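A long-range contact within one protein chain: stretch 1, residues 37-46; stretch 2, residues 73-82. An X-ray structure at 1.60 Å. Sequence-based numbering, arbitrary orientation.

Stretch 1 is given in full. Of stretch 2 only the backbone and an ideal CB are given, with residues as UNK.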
# COMPACT_ATOMS: atom_id res chain seq x y z
N THR A 37 -7.39 -5.02 -6.65
CA THR A 37 -7.15 -5.62 -7.97
C THR A 37 -5.66 -5.63 -8.27
O THR A 37 -5.12 -6.63 -8.78
CB THR A 37 -7.90 -4.83 -9.07
OG1 THR A 37 -9.30 -4.82 -8.76
CG2 THR A 37 -7.72 -5.50 -10.45
N VAL A 38 -4.98 -4.54 -7.94
CA VAL A 38 -3.50 -4.50 -8.07
C VAL A 38 -2.83 -5.64 -7.28
O VAL A 38 -1.95 -6.34 -7.78
CB VAL A 38 -2.93 -3.13 -7.58
CG1 VAL A 38 -1.42 -3.19 -7.46
CG2 VAL A 38 -3.41 -2.01 -8.50
N GLY A 39 -3.24 -5.80 -6.03
CA GLY A 39 -2.72 -6.89 -5.20
C GLY A 39 -2.92 -8.26 -5.82
O GLY A 39 -2.01 -9.08 -5.77
N LYS A 40 -4.10 -8.50 -6.39
CA LYS A 40 -4.33 -9.78 -7.07
C LYS A 40 -3.42 -9.96 -8.28
O LYS A 40 -2.87 -11.03 -8.51
CB LYS A 40 -5.79 -9.94 -7.47
CG LYS A 40 -6.69 -10.13 -6.28
CD LYS A 40 -8.14 -10.21 -6.73
CE LYS A 40 -9.09 -10.13 -5.55
NZ LYS A 40 -10.48 -10.47 -6.01
N LYS A 41 -3.24 -8.89 -9.06
CA LYS A 41 -2.44 -8.97 -10.28
C LYS A 41 -0.97 -9.19 -9.92
O LYS A 41 -0.27 -9.98 -10.55
CB LYS A 41 -2.61 -7.69 -11.10
CG LYS A 41 -3.98 -7.58 -11.75
CD LYS A 41 -4.12 -8.44 -12.98
CE LYS A 41 -5.59 -8.60 -13.38
NZ LYS A 41 -6.35 -7.32 -13.51
N ILE A 42 -0.49 -8.50 -8.88
CA ILE A 42 0.87 -8.71 -8.42
C ILE A 42 1.05 -10.12 -7.85
O ILE A 42 2.06 -10.78 -8.12
CB ILE A 42 1.32 -7.61 -7.45
CG1 ILE A 42 1.49 -6.30 -8.24
CG2 ILE A 42 2.67 -7.97 -6.78
CD1 ILE A 42 1.75 -5.11 -7.31
N ALA A 43 0.03 -10.62 -7.16
CA ALA A 43 0.11 -12.01 -6.66
C ALA A 43 0.24 -13.02 -7.81
O ALA A 43 1.03 -13.98 -7.73
CB ALA A 43 -1.07 -12.34 -5.76
N GLU A 44 -0.51 -12.81 -8.89
CA GLU A 44 -0.38 -13.65 -10.07
C GLU A 44 1.04 -13.57 -10.63
O GLU A 44 1.64 -14.59 -10.98
CB GLU A 44 -1.41 -13.28 -11.13
CG GLU A 44 -2.87 -13.46 -10.69
CD GLU A 44 -3.35 -14.90 -10.74
OE1 GLU A 44 -2.64 -15.76 -11.29
OE2 GLU A 44 -4.48 -15.16 -10.23
N LEU A 45 1.60 -12.35 -10.68
CA LEU A 45 2.95 -12.17 -11.17
C LEU A 45 3.99 -12.86 -10.27
O LEU A 45 4.95 -13.45 -10.77
CB LEU A 45 3.26 -10.68 -11.31
CG LEU A 45 2.59 -10.04 -12.53
CD1 LEU A 45 2.57 -8.51 -12.38
CD2 LEU A 45 3.29 -10.46 -13.83
N ASP A 46 3.73 -12.84 -8.96
CA ASP A 46 4.63 -13.48 -7.98
C ASP A 46 4.59 -15.00 -8.21
O ASP A 46 5.62 -15.67 -8.14
CB ASP A 46 4.16 -13.18 -6.54
CG ASP A 46 4.50 -11.76 -6.06
OD1 ASP A 46 5.38 -11.15 -6.65
OD2 ASP A 46 3.90 -11.31 -5.06
N UNK A 73 11.68 -9.03 -17.01
CA UNK A 73 10.38 -8.51 -17.45
C UNK A 73 9.37 -8.56 -16.31
O UNK A 73 8.59 -7.62 -16.10
CB UNK A 73 9.86 -9.30 -18.65
N UNK A 74 9.40 -9.67 -15.57
CA UNK A 74 8.46 -9.87 -14.47
C UNK A 74 8.64 -8.84 -13.34
O UNK A 74 7.65 -8.35 -12.74
CB UNK A 74 8.62 -11.28 -13.91
N UNK A 75 9.89 -8.49 -13.06
CA UNK A 75 10.15 -7.42 -12.07
C UNK A 75 9.59 -6.09 -12.59
O UNK A 75 8.89 -5.37 -11.86
CB UNK A 75 11.65 -7.29 -11.79
N UNK A 76 9.86 -5.77 -13.86
CA UNK A 76 9.24 -4.58 -14.49
C UNK A 76 7.72 -4.61 -14.40
O UNK A 76 7.08 -3.58 -14.11
CB UNK A 76 9.66 -4.48 -15.96
N UNK A 77 7.14 -5.78 -14.62
CA UNK A 77 5.70 -5.92 -14.67
C UNK A 77 5.10 -5.67 -13.29
O UNK A 77 4.06 -5.04 -13.15
CB UNK A 77 5.31 -7.31 -15.18
N UNK A 78 5.78 -6.16 -12.26
CA UNK A 78 5.29 -5.96 -10.90
C UNK A 78 5.38 -4.49 -10.51
O UNK A 78 4.44 -3.92 -9.97
CB UNK A 78 6.08 -6.82 -9.91
N UNK A 79 6.51 -3.85 -10.83
CA UNK A 79 6.61 -2.43 -10.57
C UNK A 79 5.57 -1.60 -11.33
O UNK A 79 5.00 -0.63 -10.79
CB UNK A 79 8.02 -1.95 -10.93
N UNK A 80 5.31 -1.97 -12.58
CA UNK A 80 4.35 -1.23 -13.39
C UNK A 80 2.95 -1.37 -12.77
O UNK A 80 2.21 -0.38 -12.58
CB UNK A 80 4.36 -1.73 -14.84
N UNK A 81 2.57 -2.60 -12.42
CA UNK A 81 1.28 -2.80 -11.78
C UNK A 81 1.20 -2.02 -10.46
O UNK A 81 0.18 -1.40 -10.15
CB UNK A 81 1.04 -4.29 -11.54
N UNK A 82 2.29 -2.01 -9.68
CA UNK A 82 2.28 -1.29 -8.41
C UNK A 82 2.04 0.22 -8.57
O UNK A 82 1.50 0.85 -7.67
CB UNK A 82 3.61 -1.52 -7.68

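The two helices run antiparallel, at 175°, with a closest approach of their axes of 9.6 Å. Stretch 2 is a helix, so positions three or four apart return to its same face, the one turned to stretch 1. All ten have helical phi/psi near -60/-40, which excludes no ordinary residue except, in most cases, proline.

At position 73 no atom of stretch 1 lies within 5.5 Å of the ideal CB, so stretch 1 sets no demand here and many side chains would suit. It is Lys 73, whose NZ salt-bridges along its own helix.

Position 74 points sideways, its ideal CB 5.3 Å from Leu 45 O. A short side chain carrying a donor could reach that carbonyl; a small apolar one would also fit. The residue is Asn 74. Its ND2 donates to Leu 45 O at 3.0 Å with an N-H...acceptor angle of 161°, a nearly straight hydrogen bond.

Positions 75 and 76 find nothing of stretch 1 near their CBs and are unconstrained from this side: Ala 75 and Asp 76.

Position 77 points toward stretch 1, with Leu 45 CD2 4.0 Å from the ideal CB. An apolar residue would suit, or a short polar one whose CB packs against the leucine. Asp 77 does the latter: its CB lies 3.9 Å from Leu 45 CD2, and its OD2 pairs with Lys 73 NZ at 3.1 Å in a salt bridge.

Position 78 points sideways, past Leu 45 CD1 (4.6 Å from the ideal CB) and Ile 42 CG2 (4.8 Å), with the carboxylate of Asp 46 beyond. A long chain with an apolar stem and a basic end answers both; leucine or methionine would meet the first alone. In Arg 78, CG packs 3.6 Å from Leu 45 CB. Arg 78 NH1 is 3.9 Å from Asp 46 OD1, a long salt bridge, and one water connects them, donating to OD1 (2.7 Å) and accepting from NH1 (2.9 Å). Arg 78 NE donates to Asn 74 OD1 at 2.9 Å, linking two contact residues.

Position 79 points away, and position 80 is out of reach; nothing of stretch 1 is within 5.5 Å of either ideal CB, so polar or apolar residues would both be compatible. Leu 79 and Lys 80 do not touch stretch 1.

Position 81 points toward it, the ideal CB 3.9 Å from Ile 42 CG1 and 4.9 Å from Val 38 CG1. Apolar or long amphipathic chains suit. Glu 81 covers Ile 42 with its stem, CG to CG1 3.8 Å, while OE2 comes 3.6 Å from Val 38 CA.

At position 82, sideways, Ile 42 CD1 is 4.1 Å from the ideal CB, favouring an apolar residue. Phe 82 places CB 4.0 Å from Ile 42 CD1, which lies at the ring edge.

Stretch 2 (73-82) KNADDRLKEF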
# COMPACT_ATOMS: atom_id res chain seq x y z
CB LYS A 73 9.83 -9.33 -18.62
CG LYS A 73 8.52 -8.77 -19.21
CD LYS A 73 8.10 -9.49 -20.48
CE LYS A 73 6.75 -8.99 -20.98
NZ LYS A 73 5.63 -9.36 -20.08
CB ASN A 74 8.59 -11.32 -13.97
CG ASN A 74 7.72 -11.60 -12.77
OD1 ASN A 74 8.08 -11.33 -11.62
ND2 ASN A 74 6.54 -12.17 -13.03
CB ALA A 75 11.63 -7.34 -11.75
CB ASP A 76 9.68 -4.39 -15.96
CG ASP A 76 11.12 -4.04 -16.09
OD1 ASP A 76 11.71 -3.44 -15.16
OD2 ASP A 76 11.69 -4.36 -17.16
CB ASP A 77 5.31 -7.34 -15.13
CG ASP A 77 5.54 -7.56 -16.60
OD1 ASP A 77 5.78 -6.58 -17.34
OD2 ASP A 77 5.49 -8.75 -17.00
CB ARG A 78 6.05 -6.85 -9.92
CG ARG A 78 5.62 -8.32 -10.06
CD ARG A 78 6.40 -9.24 -9.10
NE ARG A 78 7.81 -9.41 -9.46
CZ ARG A 78 8.83 -9.31 -8.61
NH1 ARG A 78 8.62 -9.06 -7.32
NH2 ARG A 78 10.07 -9.50 -9.05
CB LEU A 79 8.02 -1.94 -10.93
CG LEU A 79 9.12 -2.43 -9.99
CD1 LEU A 79 10.50 -2.24 -10.62
CD2 LEU A 79 9.04 -1.73 -8.59
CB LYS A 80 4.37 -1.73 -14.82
CG LYS A 80 3.42 -1.00 -15.78
CD LYS A 80 3.68 0.50 -15.82
CE LYS A 80 5.08 0.80 -16.38
NZ LYS A 80 5.44 2.26 -16.39
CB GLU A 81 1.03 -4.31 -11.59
CG GLU A 81 -0.38 -4.68 -11.13
CD GLU A 81 -1.50 -4.19 -12.04
OE1 GLU A 81 -1.33 -4.06 -13.29
OE2 GLU A 81 -2.59 -3.97 -11.50
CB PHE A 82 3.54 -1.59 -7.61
CG PHE A 82 3.53 -1.03 -6.23
CD1 PHE A 82 2.67 -1.54 -5.27
CD2 PHE A 82 4.38 -0.00 -5.88
CE1 PHE A 82 2.69 -1.02 -3.97
CE2 PHE A 82 4.40 0.53 -4.58
CZ PHE A 82 3.54 0.01 -3.64
O HOH W 1 6.21 -8.71 -5.70
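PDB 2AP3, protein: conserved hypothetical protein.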